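Local atomic coordinates of Xaa-Pro Dipeptidase (Alteromonas macleodii, PDB entry 2QS8), a protein that probably acts as a metal-dependent dipeptidase or carboxypeptidase of the amidohydrolase superfamily, binding methionine in its active site. Residues Pro211-Val222 with Glu240-Val250. Residues are numbered along the deposited sequence; the frame is centred on the assembly and turned at random.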
loop_
_atom_site.group_PDB
_atom_site.type_symbol
_atom_site.label_atom_id
_atom_site.label_comp_id
_atom_site.label_asym_id
_atom_site.label_seq_id
_atom_site.Cartn_x
_atom_site.Cartn_y
_atom_site.Cartn_z
ATOM N N PRO A 211 17.466 -15.311 -0.535
ATOM C CA PRO A 211 16.569 -14.685 -1.526
ATOM C C PRO A 211 15.858 -13.468 -0.905
ATOM O O PRO A 211 15.133 -13.607 0.091
ATOM C CB PRO A 211 15.603 -15.817 -1.868
ATOM C CG PRO A 211 15.501 -16.558 -0.565
ATOM C CD PRO A 211 16.942 -16.619 -0.106
ATOM N N GLN A 212 16.070 -12.285 -1.480
ATOM C CA GLN A 212 15.470 -11.059 -0.936
ATOM C C GLN A 212 14.376 -10.399 -1.788
ATOM O O GLN A 212 13.895 -9.315 -1.474
ATOM C CB GLN A 212 16.572 -10.053 -0.591
ATOM C CG GLN A 212 17.632 -10.653 0.326
ATOM C CD GLN A 212 18.624 -9.636 0.839
ATOM O OE1 GLN A 212 18.900 -8.633 0.174
ATOM N NE2 GLN A 212 19.185 -9.897 2.021
ATOM N N PHE A 213 13.983 -11.069 -2.859
ATOM C CA PHE A 213 12.902 -10.602 -3.718
ATOM C C PHE A 213 11.980 -11.803 -3.892
ATOM O O PHE A 213 12.452 -12.927 -4.101
ATOM C CB PHE A 213 13.418 -10.160 -5.092
ATOM C CG PHE A 213 13.701 -8.679 -5.209
ATOM C CD1 PHE A 213 14.799 -8.105 -4.576
ATOM C CD2 PHE A 213 12.864 -7.865 -5.962
ATOM C CE1 PHE A 213 15.062 -6.735 -4.696
ATOM C CE2 PHE A 213 13.114 -6.490 -6.087
ATOM C CZ PHE A 213 14.216 -5.927 -5.453
ATOM N N THR A 214 10.678 -11.585 -3.787
ATOM C CA THR A 214 9.720 -12.671 -3.983
ATOM C C THR A 214 9.585 -12.783 -5.506
ATOM O O THR A 214 10.001 -11.882 -6.234
ATOM C CB THR A 214 8.344 -12.322 -3.394
ATOM O OG1 THR A 214 7.783 -11.260 -4.164
ATOM C CG2 THR A 214 8.460 -11.865 -1.918
ATOM N N GLN A 215 9.008 -13.877 -6.000
ATOM C CA GLN A 215 8.866 -14.040 -7.440
ATOM C C GLN A 215 7.973 -12.914 -7.963
ATOM O O GLN A 215 8.238 -12.331 -9.014
ATOM C CB GLN A 215 8.267 -15.402 -7.782
ATOM C CG GLN A 215 8.293 -15.704 -9.272
ATOM C CD GLN A 215 9.714 -15.769 -9.819
ATOM O OE1 GLN A 215 10.518 -16.623 -9.423
ATOM N NE2 GLN A 215 10.033 -14.862 -10.737
ATOM N N GLU A 216 6.917 -12.610 -7.220
ATOM C CA GLU A 216 6.004 -11.532 -7.596
ATOM C C GLU A 216 6.742 -10.182 -7.674
ATOM O O GLU A 216 6.505 -9.386 -8.581
ATOM C CB GLU A 216 4.871 -11.443 -6.574
ATOM C CG GLU A 216 3.960 -10.236 -6.707
ATOM C CD GLU A 216 2.906 -10.181 -5.595
ATOM O OE1 GLU A 216 3.275 -10.294 -4.405
ATOM O OE2 GLU A 216 1.705 -10.020 -5.908
ATOM N N GLU A 217 7.632 -9.927 -6.725
ATOM C CA GLU A 217 8.376 -8.680 -6.711
ATOM C C GLU A 217 9.383 -8.570 -7.865
ATOM O O GLU A 217 9.477 -7.522 -8.499
ATOM C CB GLU A 217 9.092 -8.489 -5.362
ATOM C CG GLU A 217 8.152 -8.376 -4.158
ATOM C CD GLU A 217 8.885 -8.329 -2.817
ATOM O OE1 GLU A 217 9.919 -9.003 -2.651
ATOM O OE2 GLU A 217 8.404 -7.625 -1.911
ATOM N N VAL A 218 10.129 -9.630 -8.152
ATOM C CA VAL A 218 11.089 -9.543 -9.242
ATOM C C VAL A 218 10.378 -9.562 -10.593
ATOM O O VAL A 218 10.859 -8.964 -11.553
ATOM C CB VAL A 218 12.193 -10.653 -9.160
ATOM C CG1 VAL A 218 11.583 -12.043 -9.209
ATOM C CG2 VAL A 218 13.180 -10.467 -10.293
ATOM N N ASP A 219 9.226 -10.222 -10.675
ATOM C CA ASP A 219 8.468 -10.217 -11.930
ATOM C C ASP A 219 8.072 -8.754 -12.184
ATOM O O ASP A 219 8.152 -8.261 -13.309
ATOM C CB ASP A 219 7.187 -11.072 -11.839
ATOM C CG ASP A 219 7.464 -12.574 -11.910
ATOM O OD1 ASP A 219 8.555 -12.959 -12.368
ATOM O OD2 ASP A 219 6.587 -13.375 -11.518
ATOM N N ALA A 220 7.653 -8.072 -11.115
ATOM C CA ALA A 220 7.244 -6.674 -11.201
ATOM C C ALA A 220 8.387 -5.786 -11.684
ATOM O O ALA A 220 8.152 -4.801 -12.368
ATOM C CB ALA A 220 6.732 -6.182 -9.847
ATOM N N VAL A 221 9.621 -6.148 -11.325
ATOM C CA VAL A 221 10.793 -5.390 -11.744
ATOM C C VAL A 221 10.931 -5.476 -13.263
ATOM O O VAL A 221 11.103 -4.463 -13.940
ATOM C CB VAL A 221 12.105 -5.951 -11.112
ATOM C CG1 VAL A 221 13.312 -5.255 -11.706
ATOM C CG2 VAL A 221 12.085 -5.781 -9.606
ATOM N N VAL A 222 10.849 -6.690 -13.787
ATOM C CA VAL A 222 10.972 -6.907 -15.222
ATOM C C VAL A 222 9.838 -6.242 -15.999
ATOM O O VAL A 222 10.082 -5.480 -16.931
ATOM C CB VAL A 222 10.999 -8.418 -15.555
ATOM C CG1 VAL A 222 11.009 -8.621 -17.063
ATOM C CG2 VAL A 222 12.230 -9.071 -14.923
ATOM N N GLU A 240 18.717 -19.651 -5.185
ATOM C CA GLU A 240 17.282 -19.413 -5.216
ATOM C C GLU A 240 16.850 -18.020 -5.690
ATOM O O GLU A 240 15.966 -17.897 -6.538
ATOM C CB GLU A 240 16.647 -19.693 -3.855
ATOM C CG GLU A 240 15.154 -19.404 -3.859
ATOM C CD GLU A 240 14.360 -20.328 -2.963
ATOM O OE1 GLU A 240 14.537 -20.279 -1.723
ATOM O OE2 GLU A 240 13.548 -21.111 -3.507
ATOM N N GLY A 241 17.452 -16.973 -5.143
ATOM C CA GLY A 241 17.081 -15.643 -5.569
ATOM C C GLY A 241 17.448 -15.493 -7.024
ATOM O O GLY A 241 16.688 -14.942 -7.821
HETATM N N MSE A 242 18.624 -16.010 -7.366
HETATM C CA MSE A 242 19.134 -15.951 -8.728
HETATM C C MSE A 242 18.128 -16.524 -9.732
HETATM O O MSE A 242 17.827 -15.892 -10.740
HETATM C CB MSE A 242 20.454 -16.722 -8.801
HETATM C CG MSE A 242 21.182 -16.613 -10.121
HETATM SE SE MSE A 242 22.881 -17.626 -10.115
HETATM C CE MSE A 242 23.655 -17.102 -11.826
ATOM N N LYS A 243 17.599 -17.709 -9.441
ATOM C CA LYS A 243 16.629 -18.350 -10.337
ATOM C C LYS A 243 15.289 -17.607 -10.452
ATOM O O LYS A 243 14.652 -17.615 -11.511
ATOM C CB LYS A 243 16.420 -19.806 -9.911
ATOM C CG LYS A 243 17.679 -20.643 -10.137
ATOM C CD LYS A 243 17.510 -22.115 -9.830
ATOM C CE LYS A 243 17.409 -22.380 -8.351
ATOM N NZ LYS A 243 17.774 -23.790 -8.040
ATOM N N ARG A 244 14.861 -16.952 -9.375
ATOM C CA ARG A 244 13.611 -16.199 -9.431
ATOM C C ARG A 244 13.793 -15.087 -10.466
ATOM O O ARG A 244 12.874 -14.761 -11.210
ATOM C CB ARG A 244 13.274 -15.591 -8.063
ATOM C CG ARG A 244 13.010 -16.611 -6.971
ATOM C CD ARG A 244 12.539 -15.969 -5.663
ATOM N NE ARG A 244 12.299 -16.978 -4.631
ATOM C CZ ARG A 244 11.949 -16.714 -3.371
ATOM N NH1 ARG A 244 11.794 -15.460 -2.954
ATOM N NH2 ARG A 244 11.739 -17.712 -2.522
ATOM N N ALA A 245 15.000 -14.532 -10.510
ATOM C CA ALA A 245 15.322 -13.453 -11.434
ATOM C C ALA A 245 15.520 -13.949 -12.867
ATOM O O ALA A 245 15.079 -13.299 -13.812
ATOM C CB ALA A 245 16.572 -12.707 -10.956
ATOM N N ILE A 246 16.195 -15.087 -13.021
ATOM C CA ILE A 246 16.430 -15.651 -14.343
ATOM C C ILE A 246 15.088 -15.991 -14.973
ATOM O O ILE A 246 14.835 -15.655 -16.126
ATOM C CB ILE A 246 17.293 -16.920 -14.255
ATOM C CG1 ILE A 246 18.650 -16.566 -13.651
ATOM C CG2 ILE A 246 17.484 -17.530 -15.641
ATOM C CD1 ILE A 246 19.478 -17.756 -13.242
ATOM N N LYS A 247 14.226 -16.648 -14.209
ATOM C CA LYS A 247 12.909 -17.009 -14.711
ATOM C C LYS A 247 12.050 -15.779 -14.991
ATOM O O LYS A 247 11.162 -15.823 -15.835
ATOM C CB LYS A 247 12.187 -17.920 -13.715
ATOM C CG LYS A 247 12.716 -19.351 -13.703
ATOM C CD LYS A 247 11.870 -20.291 -12.843
ATOM C CE LYS A 247 12.079 -20.071 -11.362
ATOM N NZ LYS A 247 11.319 -21.088 -10.582
ATOM N N ALA A 248 12.311 -14.681 -14.280
ATOM C CA ALA A 248 11.523 -13.464 -14.479
ATOM C C ALA A 248 11.894 -12.781 -15.791
ATOM O O ALA A 248 11.107 -12.007 -16.340
ATOM C CB ALA A 248 11.715 -12.497 -13.304
ATOM N N GLY A 249 13.101 -13.060 -16.279
ATOM C CA GLY A 249 13.536 -12.483 -17.539
ATOM C C GLY A 249 14.533 -11.341 -17.480
ATOM O O GLY A 249 14.594 -10.535 -18.407
ATOM N N VAL A 250 15.320 -11.265 -16.412
ATOM C CA VAL A 250 16.293 -10.189 -16.300
ATOM C C VAL A 250 17.377 -10.374 -17.371
ATOM O O VAL A 250 17.536 -11.463 -17.914
ATOM C CB VAL A 250 16.917 -10.131 -14.883
ATOM C CG1 VAL A 250 15.824 -9.949 -13.855
ATOM C CG2 VAL A 250 17.701 -11.394 -14.589
#
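Pro211 lays CB over one face of the Arg244 guanidinium, 3.9 Å above its plane. The arginine chain runs extended from CG to NE. Its NH1 thereby reaches Phe213 O, 2.9 Å away and close to the guanidinium plane. Thr214 begins helix 215-227 as the N-cap and forms a capping box with Glu217. The Gln215 chain bends about CB-CG (chi2 62°), which brings its amide against Arg244. Its NE2 donates twice, to Arg244 O at 2.9 Å and to Asp219 OD1, also at 2.9 Å. Both acceptors lie near the amide plane, which fixes its rotation. With an alanine here both amide bonds go, and the Asp219 carboxylate is likely to be freer to turn while the two helices lose a polar tie. Val218 CG2 packs on Ala245 CA, 3.8 Å away. Ala248 is a knob in the hole formed by Gln215, Val218, Asp219 and Val222. Val222 CG2 completes the apolar end against Val250 CG1 at 3.9 Å. Segments 215-222 and 240-248 of these neighbouring outer helices of the TIM barrel cross at -41°. Arg244 NH2 also pairs with Asp227 of a second subunit. Polar bonds thus tie the outer edge of an apolar seam, and the arginine links it to the subunit interface.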